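Long-range contact in protein argonaute (Marinitoga piezophila, PDB 5I4A), which uses short guide RNAs bearing a 5'-hydroxyl to bind complementary single-stranded DNA or RNA targets and cut them: residues 510-522 and 537-549. Residues are numbered along the deposited sequence; the frame is centred on the assembly and turned at random.
Sequences SPENVFILRDGRF and DTKYTLVEVNKNT. With nucleotides of chain B.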
ATOM      1  N   SER A 510      -3.453 -21.737 -24.136  1.00 54.27           N
ATOM      2  CA  SER A 510      -4.139 -21.079 -23.042  1.00 55.45           C
ATOM      3  C   SER A 510      -3.424 -21.390 -21.729  1.00 58.19           C
ATOM      4  O   SER A 510      -2.817 -22.455 -21.580  1.00 58.87           O
ATOM      5  CB  SER A 510      -5.597 -21.533 -22.958  1.00 55.09           C
ATOM      6  OG  SER A 510      -6.471 -20.545 -23.476  1.00 55.69           O
ATOM      7  N   PRO A 511      -3.461 -20.470 -20.768  1.00 53.26           N
ATOM      8  CA  PRO A 511      -2.978 -20.806 -19.427  1.00 52.62           C
ATOM      9  C   PRO A 511      -3.875 -21.860 -18.808  1.00 52.95           C
ATOM     10  O   PRO A 511      -5.102 -21.782 -18.893  1.00 53.64           O
ATOM     11  CB  PRO A 511      -3.063 -19.478 -18.671  1.00 52.41           C
ATOM     12  CG  PRO A 511      -4.114 -18.702 -19.397  1.00 53.18           C
ATOM     13  CD  PRO A 511      -3.993 -19.099 -20.841  1.00 53.54           C
ATOM     14  N   GLU A 512      -3.253 -22.867 -18.198  1.00 52.46           N
ATOM     15  CA  GLU A 512      -4.053 -23.889 -17.537  1.00 52.73           C
ATOM     16  C   GLU A 512      -4.730 -23.334 -16.293  1.00 52.72           C
ATOM     17  O   GLU A 512      -5.855 -23.727 -15.970  1.00 53.25           O
ATOM     18  CB  GLU A 512      -3.189 -25.098 -17.189  1.00 52.19           C
ATOM     19  CG  GLU A 512      -3.992 -26.377 -17.095  1.00 67.59           C
ATOM     20  CD  GLU A 512      -4.883 -26.578 -18.311  1.00 73.10           C
ATOM     21  OE1 GLU A 512      -4.361 -26.965 -19.376  1.00 76.75           O
ATOM     22  OE2 GLU A 512      -6.104 -26.328 -18.207  1.00 67.10           O
ATOM     23  N   ASN A 513      -4.079 -22.403 -15.603  1.00 52.15           N
ATOM     24  CA  ASN A 513      -4.635 -21.772 -14.417  1.00 52.09           C
ATOM     25  C   ASN A 513      -4.434 -20.266 -14.502  1.00 51.98           C
ATOM     26  O   ASN A 513      -3.463 -19.787 -15.093  1.00 51.61           O
ATOM     27  CB  ASN A 513      -3.992 -22.324 -13.143  1.00 51.39           C
ATOM     28  CG  ASN A 513      -3.930 -23.840 -13.136  1.00 51.39           C
ATOM     29  OD1 ASN A 513      -4.926 -24.509 -12.864  1.00 51.87           O
ATOM     30  ND2 ASN A 513      -2.757 -24.388 -13.435  1.00 50.85           N
ATOM     31  N   VAL A 514      -5.363 -19.522 -13.905  1.00 52.30           N
ATOM     32  CA  VAL A 514      -5.340 -18.064 -13.928  1.00 52.26           C
ATOM     33  C   VAL A 514      -5.518 -17.558 -12.502  1.00 51.95           C
ATOM     34  O   VAL A 514      -6.552 -17.813 -11.872  1.00 52.34           O
ATOM     35  CB  VAL A 514      -6.425 -17.482 -14.850  1.00 53.11           C
ATOM     36  CG1 VAL A 514      -6.388 -15.964 -14.818  1.00 53.05           C
ATOM     37  CG2 VAL A 514      -6.235 -17.978 -16.275  1.00 53.80           C
ATOM     38  N   PHE A 515      -4.516 -16.844 -11.999  1.00 51.24           N
ATOM     39  CA  PHE A 515      -4.545 -16.268 -10.662  1.00 50.87           C
ATOM     40  C   PHE A 515      -4.980 -14.812 -10.771  1.00 52.86           C
ATOM     41  O   PHE A 515      -4.297 -14.005 -11.411  1.00 50.91           O
ATOM     42  CB  PHE A 515      -3.174 -16.364  -9.993  1.00 49.93           C
ATOM     43  CG  PHE A 515      -2.740 -17.770  -9.676  1.00 49.63           C
ATOM     44  CD1 PHE A 515      -2.455 -18.671 -10.689  1.00 49.78           C
ATOM     45  CD2 PHE A 515      -2.592 -18.183  -8.363  1.00 49.19           C
ATOM     46  CE1 PHE A 515      -2.053 -19.960 -10.399  1.00 49.50           C
ATOM     47  CE2 PHE A 515      -2.185 -19.472  -8.069  1.00 48.91           C
ATOM     48  CZ  PHE A 515      -1.917 -20.361  -9.089  1.00 49.06           C
ATOM     49  N   ILE A 516      -6.108 -14.480 -10.152  1.00 51.55           N
ATOM     50  CA  ILE A 516      -6.625 -13.117 -10.137  1.00 51.81           C
ATOM     51  C   ILE A 516      -6.433 -12.589  -8.723  1.00 51.30           C
ATOM     52  O   ILE A 516      -7.162 -12.965  -7.797  1.00 51.45           O
ATOM     53  CB  ILE A 516      -8.094 -13.042 -10.572  1.00 52.93           C
ATOM     54  CG1 ILE A 516      -8.255 -13.517 -12.017  1.00 53.24           C
ATOM     55  CG2 ILE A 516      -8.622 -11.624 -10.428  1.00 52.97           C
ATOM     56  CD1 ILE A 516      -8.554 -14.999 -12.145  1.00 53.46           C
ATOM     57  N   LEU A 517      -5.443 -11.719  -8.552  1.00 50.70           N
ATOM     58  CA  LEU A 517      -5.138 -11.118  -7.264  1.00 50.17           C
ATOM     59  C   LEU A 517      -5.712  -9.706  -7.238  1.00 50.46           C
ATOM     60  O   LEU A 517      -5.428  -8.898  -8.128  1.00 50.54           O
ATOM     61  CB  LEU A 517      -3.630 -11.094  -7.020  1.00 49.27           C
ATOM     62  CG  LEU A 517      -2.836 -12.275  -7.591  1.00 49.01           C
ATOM     63  CD1 LEU A 517      -1.350 -12.088  -7.337  1.00 48.13           C
ATOM     64  CD2 LEU A 517      -3.313 -13.606  -7.024  1.00 49.13           C
ATOM     65  N   ARG A 518      -6.524  -9.420  -6.226  1.00 50.62           N
ATOM     66  CA  ARG A 518      -7.258  -8.168  -6.131  1.00 50.99           C
ATOM     67  C   ARG A 518      -6.718  -7.332  -4.979  1.00 50.37           C
ATOM     68  O   ARG A 518      -6.521  -7.841  -3.871  1.00 49.96           O
ATOM     69  CB  ARG A 518      -8.752  -8.440  -5.937  1.00 51.76           C
ATOM     70  CG  ARG A 518      -9.601  -7.214  -5.652  1.00 52.14           C
ATOM     71  CD  ARG A 518      -9.650  -6.263  -6.836  1.00 52.48           C
ATOM     72  NE  ARG A 518     -10.619  -5.193  -6.610  1.00 55.81           N
ATOM     73  CZ  ARG A 518     -11.859  -5.193  -7.088  1.00 53.76           C
ATOM     74  NH1 ARG A 518     -12.285  -6.204  -7.833  1.00 54.20           N
ATOM     75  NH2 ARG A 518     -12.670  -4.180  -6.823  1.00 54.12           N
ATOM     76  N   ASP A 519      -6.479  -6.049  -5.246  1.00 50.30           N
ATOM     77  CA  ASP A 519      -6.102  -5.093  -4.208  1.00 49.80           C
ATOM     78  C   ASP A 519      -7.341  -4.788  -3.378  1.00 50.25           C
ATOM     79  O   ASP A 519      -8.178  -3.967  -3.758  1.00 50.81           O
ATOM     80  CB  ASP A 519      -5.520  -3.831  -4.833  1.00 49.65           C
ATOM     81  CG  ASP A 519      -5.149  -2.777  -3.802  1.00 49.16           C
ATOM     82  OD1 ASP A 519      -5.059  -3.110  -2.600  1.00 48.78           O
ATOM     83  OD2 ASP A 519      -4.937  -1.612  -4.197  1.00 56.11           O
ATOM     84  N   GLY A 520      -7.459  -5.454  -2.239  1.00 50.01           N
ATOM     85  CA  GLY A 520      -8.651  -5.364  -1.426  1.00 50.45           C
ATOM     86  C   GLY A 520      -9.617  -6.493  -1.715  1.00 51.06           C
ATOM     87  O   GLY A 520      -9.249  -7.566  -2.200  1.00 55.23           O
ATOM     88  N   ARG A 521     -10.885  -6.232  -1.417  1.00 56.00           N
ATOM     89  CA  ARG A 521     -11.930  -7.233  -1.549  1.00 55.01           C
ATOM     90  C   ARG A 521     -12.761  -6.983  -2.803  1.00 56.23           C
ATOM     91  O   ARG A 521     -12.974  -5.833  -3.207  1.00 61.32           O
ATOM     92  CB  ARG A 521     -12.829  -7.244  -0.312  1.00 52.79           C
ATOM     93  CG  ARG A 521     -13.365  -5.885   0.109  1.00 56.26           C
ATOM     94  CD  ARG A 521     -13.930  -5.950   1.524  1.00 61.85           C
ATOM     95  NE  ARG A 521     -14.825  -4.834   1.827  1.00 67.59           N
ATOM     96  CZ  ARG A 521     -14.457  -3.723   2.458  1.00 67.44           C
ATOM     97  NH1 ARG A 521     -13.202  -3.566   2.860  1.00 61.49           N
ATOM     98  NH2 ARG A 521     -15.345  -2.766   2.688  1.00 65.31           N
ATOM     99  N   PHE A 522     -13.212  -8.073  -3.425  1.00 53.52           N
ATOM    100  CA  PHE A 522     -14.120  -7.994  -4.563  1.00 54.33           C
ATOM    101  C   PHE A 522     -15.456  -7.434  -4.091  1.00 55.70           C
ATOM    102  O   PHE A 522     -16.188  -8.097  -3.349  1.00 58.90           O
ATOM    103  CB  PHE A 522     -14.319  -9.370  -5.192  1.00 54.63           C
ATOM    104  CG  PHE A 522     -13.113  -9.898  -5.927  1.00 54.17           C
ATOM    105  CD1 PHE A 522     -12.117 -10.587  -5.254  1.00 53.44           C
ATOM    106  CD2 PHE A 522     -12.993  -9.740  -7.298  1.00 54.48           C
ATOM    107  CE1 PHE A 522     -11.018 -11.092  -5.926  1.00 53.03           C
ATOM    108  CE2 PHE A 522     -11.894 -10.239  -7.982  1.00 55.29           C
ATOM    109  CZ  PHE A 522     -10.905 -10.917  -7.293  1.00 53.34           C
ATOM    110  N   ASP A 537     -13.208 -21.886 -20.816  1.00 60.03           N
ATOM    111  CA  ASP A 537     -13.005 -23.090 -20.016  1.00 62.51           C
ATOM    112  C   ASP A 537     -11.630 -23.107 -19.361  1.00 66.64           C
ATOM    113  O   ASP A 537     -10.842 -24.024 -19.597  1.00 66.57           O
ATOM    114  CB  ASP A 537     -13.175 -24.346 -20.877  1.00 65.60           C
ATOM    115  CG  ASP A 537     -14.630 -24.709 -21.102  1.00 70.28           C
ATOM    116  OD1 ASP A 537     -15.199 -25.428 -20.255  1.00 74.41           O
ATOM    117  OD2 ASP A 537     -15.200 -24.279 -22.128  1.00 73.49           O
ATOM    118  N   THR A 538     -11.334 -22.103 -18.540  1.00 70.21           N
ATOM    119  CA  THR A 538     -10.047 -22.019 -17.865  1.00 62.99           C
ATOM    120  C   THR A 538     -10.243 -22.094 -16.356  1.00 56.97           C
ATOM    121  O   THR A 538     -11.191 -21.520 -15.807  1.00 51.31           O
ATOM    122  CB  THR A 538      -9.283 -20.736 -18.262  1.00 60.24           C
ATOM    123  OG1 THR A 538      -7.922 -20.828 -17.819  1.00 59.43           O
ATOM    124  CG2 THR A 538      -9.911 -19.498 -17.665  1.00 60.69           C
ATOM    125  N   LYS A 539      -9.356 -22.834 -15.697  1.00 54.53           N
ATOM    126  CA  LYS A 539      -9.383 -22.952 -14.248  1.00 56.92           C
ATOM    127  C   LYS A 539      -8.690 -21.742 -13.629  1.00 64.29           C
ATOM    128  O   LYS A 539      -7.728 -21.209 -14.187  1.00 61.65           O
ATOM    129  CB  LYS A 539      -8.726 -24.269 -13.830  1.00 58.56           C
ATOM    130  CG  LYS A 539      -9.511 -25.478 -14.365  1.00 60.46           C
ATOM    131  CD  LYS A 539      -8.700 -26.771 -14.430  1.00 58.14           C
ATOM    132  CE  LYS A 539      -7.479 -26.702 -15.309  1.00 61.85           C
ATOM    133  NZ  LYS A 539      -6.643 -27.916 -15.078  1.00 60.76           N
ATOM    134  N   TYR A 540      -9.214 -21.277 -12.497  1.00 64.32           N
ATOM    135  CA  TYR A 540      -8.793 -19.996 -11.948  1.00 56.32           C
ATOM    136  C   TYR A 540      -8.901 -20.021 -10.429  1.00 46.62           C
ATOM    137  O   TYR A 540      -9.366 -20.993  -9.828  1.00 41.80           O
ATOM    138  CB  TYR A 540      -9.636 -18.852 -12.521  1.00 51.33           C
ATOM    139  CG  TYR A 540     -11.102 -19.009 -12.205  1.00 51.20           C
ATOM    140  CD1 TYR A 540     -11.935 -19.720 -13.054  1.00 42.79           C
ATOM    141  CD2 TYR A 540     -11.648 -18.466 -11.047  1.00 50.14           C
ATOM    142  CE1 TYR A 540     -13.267 -19.880 -12.771  1.00 49.32           C
ATOM    143  CE2 TYR A 540     -12.989 -18.625 -10.754  1.00 52.63           C
ATOM    144  CZ  TYR A 540     -13.790 -19.334 -11.625  1.00 54.88           C
ATOM    145  OH  TYR A 540     -15.121 -19.512 -11.366  1.00 64.89           O
ATOM    146  N   THR A 541      -8.468 -18.922  -9.815  1.00 44.18           N
ATOM    147  CA  THR A 541      -8.645 -18.686  -8.391  1.00 43.84           C
ATOM    148  C   THR A 541      -8.809 -17.189  -8.172  1.00 39.84           C
ATOM    149  O   THR A 541      -8.148 -16.383  -8.833  1.00 43.74           O
ATOM    150  CB  THR A 541      -7.464 -19.222  -7.571  1.00 37.55           C
ATOM    151  OG1 THR A 541      -7.620 -18.837  -6.199  1.00 36.44           O
ATOM    152  CG2 THR A 541      -6.139 -18.680  -8.103  1.00 51.05           C
ATOM    153  N   LEU A 542      -9.701 -16.826  -7.257  1.00 39.16           N
ATOM    154  CA  LEU A 542      -9.973 -15.433  -6.925  1.00 39.34           C
ATOM    155  C   LEU A 542      -9.385 -15.139  -5.554  1.00 42.29           C
ATOM    156  O   LEU A 542      -9.734 -15.800  -4.570  1.00 35.50           O
ATOM    157  CB  LEU A 542     -11.472 -15.143  -6.951  1.00 46.17           C
ATOM    158  CG  LEU A 542     -12.087 -15.346  -8.334  1.00 46.38           C
ATOM    159  CD1 LEU A 542     -13.509 -14.805  -8.390  1.00 44.67           C
ATOM    160  CD2 LEU A 542     -11.202 -14.686  -9.376  1.00 42.72           C
ATOM    161  N   VAL A 543      -8.496 -14.151  -5.494  1.00 38.33           N
ATOM    162  CA  VAL A 543      -7.690 -13.884  -4.311  1.00 43.02           C
ATOM    163  C   VAL A 543      -7.866 -12.427  -3.910  1.00 39.50           C
ATOM    164  O   VAL A 543      -7.727 -11.525  -4.744  1.00 34.92           O
ATOM    165  CB  VAL A 543      -6.204 -14.199  -4.557  1.00 46.33           C
ATOM    166  CG1 VAL A 543      -5.400 -13.929  -3.307  1.00 43.69           C
ATOM    167  CG2 VAL A 543      -6.029 -15.639  -5.018  1.00 34.48           C
ATOM    168  N   GLU A 544      -8.168 -12.199  -2.634  1.00 39.41           N
ATOM    169  CA  GLU A 544      -8.241 -10.858  -2.070  1.00 38.46           C
ATOM    170  C   GLU A 544      -6.985 -10.612  -1.246  1.00 38.70           C
ATOM    171  O   GLU A 544      -6.664 -11.395  -0.345  1.00 36.15           O
ATOM    172  CB  GLU A 544      -9.490 -10.687  -1.207  1.00 40.46           C
ATOM    173  CG  GLU A 544     -10.789 -10.762  -1.983  1.00 46.09           C
ATOM    174  CD  GLU A 544     -12.004 -10.589  -1.094  1.00 55.20           C
ATOM    175  OE1 GLU A 544     -11.870 -10.752   0.137  1.00 47.61           O
ATOM    176  OE2 GLU A 544     -13.091 -10.281  -1.629  1.00 52.80           O
ATOM    177  N   VAL A 545      -6.277  -9.531  -1.562  1.00 38.26           N
ATOM    178  CA  VAL A 545      -5.030  -9.171  -0.902  1.00 31.35           C
ATOM    179  C   VAL A 545      -5.241  -7.863  -0.153  1.00 35.24           C
ATOM    180  O   VAL A 545      -5.690  -6.870  -0.737  1.00 40.99           O
ATOM    181  CB  VAL A 545      -3.875  -9.049  -1.910  1.00 34.27           C
ATOM    182  CG1 VAL A 545      -2.589  -8.675  -1.203  1.00 33.95           C
ATOM    183  CG2 VAL A 545      -3.703 -10.349  -2.683  1.00 36.92           C
ATOM    184  N   ASN A 546      -4.916  -7.862   1.136  1.00 35.66           N
ATOM    185  CA  ASN A 546      -5.045  -6.681   1.986  1.00 40.17           C
ATOM    186  C   ASN A 546      -3.655  -6.318   2.495  1.00 40.23           C
ATOM    187  O   ASN A 546      -3.156  -6.920   3.450  1.00 40.22           O
ATOM    188  CB  ASN A 546      -6.019  -6.933   3.136  1.00 37.95           C
ATOM    189  CG  ASN A 546      -6.242  -5.698   3.998  1.00 45.05           C
ATOM    190  OD1 ASN A 546      -5.757  -4.610   3.688  1.00 44.86           O
ATOM    191  ND2 ASN A 546      -6.987  -5.863   5.085  1.00 51.53           N
ATOM    192  N   LYS A 547      -3.032  -5.325   1.858  1.00 31.21           N
ATOM    193  CA  LYS A 547      -1.726  -4.851   2.295  1.00 39.42           C
ATOM    194  C   LYS A 547      -1.791  -4.098   3.616  1.00 41.25           C
ATOM    195  O   LYS A 547      -0.741  -3.792   4.189  1.00 50.62           O
ATOM    196  CB  LYS A 547      -1.113  -3.950   1.223  1.00 41.56           C
ATOM    197  CG  LYS A 547      -1.755  -2.577   1.139  1.00 45.50           C
ATOM    198  CD  LYS A 547      -2.134  -2.234  -0.291  1.00 50.97           C
ATOM    199  CE  LYS A 547      -2.490  -0.764  -0.433  1.00 47.37           C
ATOM    200  NZ  LYS A 547      -2.750  -0.412  -1.854  1.00 55.90           N
ATOM    201  N   ASN A 548      -2.991  -3.792   4.111  1.00 40.51           N
ATOM    202  CA  ASN A 548      -3.175  -3.005   5.323  1.00 44.55           C
ATOM    203  C   ASN A 548      -3.815  -3.815   6.446  1.00 35.24           C
ATOM    204  O   ASN A 548      -4.613  -3.280   7.218  1.00 48.06           O
ATOM    205  CB  ASN A 548      -4.022  -1.768   5.026  1.00 52.91           C
ATOM    206  CG  ASN A 548      -3.397  -0.866   3.982  1.00 64.49           C
ATOM    207  OD1 ASN A 548      -2.188  -0.631   3.995  1.00 76.69           O
ATOM    208  ND2 ASN A 548      -4.215  -0.361   3.067  1.00 57.99           N
ATOM    209  N   THR A 549      -3.485  -5.100   6.554  1.00 41.46           N
ATOM    210  CA  THR A 549      -4.084  -5.916   7.602  1.00 33.73           C
ATOM    211  C   THR A 549      -3.622  -5.435   8.973  1.00 37.39           C
ATOM    212  O   THR A 549      -2.474  -5.008   9.151  1.00 34.11           O
ATOM    213  CB  THR A 549      -3.749  -7.398   7.416  1.00 41.55           C
ATOM    214  OG1 THR A 549      -4.447  -8.174   8.398  1.00 39.86           O
ATOM    215  CG2 THR A 549      -2.264  -7.646   7.566  1.00 38.84           C
TER
ATOM    216  P     C B  12     -18.383  -2.017   3.473  1.00 90.95           P
ATOM    217  OP1   C B  12     -17.671  -3.310   3.353  1.00 89.16           O
ATOM    218  OP2   C B  12     -18.757  -1.296   2.238  1.00 88.07           O
ATOM    219  O5'   C B  12     -19.731  -2.211   4.315  1.00 88.07           O
ATOM    220  P     U B  10      -8.067   0.610   5.894  1.00 71.61           P
ATOM    221  OP1   U B  10      -7.426   0.534   7.227  1.00 65.95           O
ATOM    222  OP2   U B  10      -7.253   0.325   4.687  1.00 74.81           O
ATOM    223  O5'   U B  10      -9.381  -0.288   5.896  1.00 70.30           O
ATOM    224  O3'   U B  10     -12.797  -3.109   5.962  1.00 85.69           O
TER
HETATM  225  O   HOH W   1      -7.488 -22.472 -20.173  1.00 47.72           O
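Leu517 and Val543 lie side by side on neighbouring parallel strands, 513-519 and 539-546, in the central mixed sheet of the PIWI domain, an RNase H fold; the intervening residues hold helix 526-532, making this a right-handed beta-alpha-beta crossover. The tight part is the middle of the ladder. Ile516 N gives a nearly straight bond (165°) to Thr541 O, and Val543 N returns one to Ile516 O at 2.9 Å. On one face Thr541 CG2 sits over the Phe515 ring, 4.0 Å from its centroid, while Thr541 OG1 turns to Glu588 O; Leu517 CD2 rests 3.8 Å from Val543 CB, and helices 595-605 and 621-631 cover this side. On the other face Ile516 CB packs on Leu542 CD2.

The N-terminal end is looser and nearer solvent: exposed Glu512 forms a long salt bridge, OE2 to Lys539 NZ 3.6 Å, and a water links Pro511 O with Thr538 OG1.

At the C-terminal end the backbone of 510-522 turns away through Gly520, whose N donates to Val545 O, and Phe522 folds back beside Glu544. The Glu544 chain runs out straight (chi2 -180°), carrying its carboxylate to Phe522 N, which grips OE2 at 2.8 Å from above the carboxylate plane. Ring and carboxylate are nearly coplanar, 17° apart, and Glu544 CG meets the ring edge at Phe522 CD1, 3.5 Å away. With alanine in place of Glu544, Phe522 N would probably lose its acceptor and the 520-522 backbone, which sends Arg521 toward the phosphate of C12 in the guide RNA, be freer to shift. The carboxylate of Asp519, an inferred active-site residue and probable manganese ligand beside Asp449 and Asn627, comes close to Lys547 in a weak salt bridge, OD2 to NZ 3.4 Å.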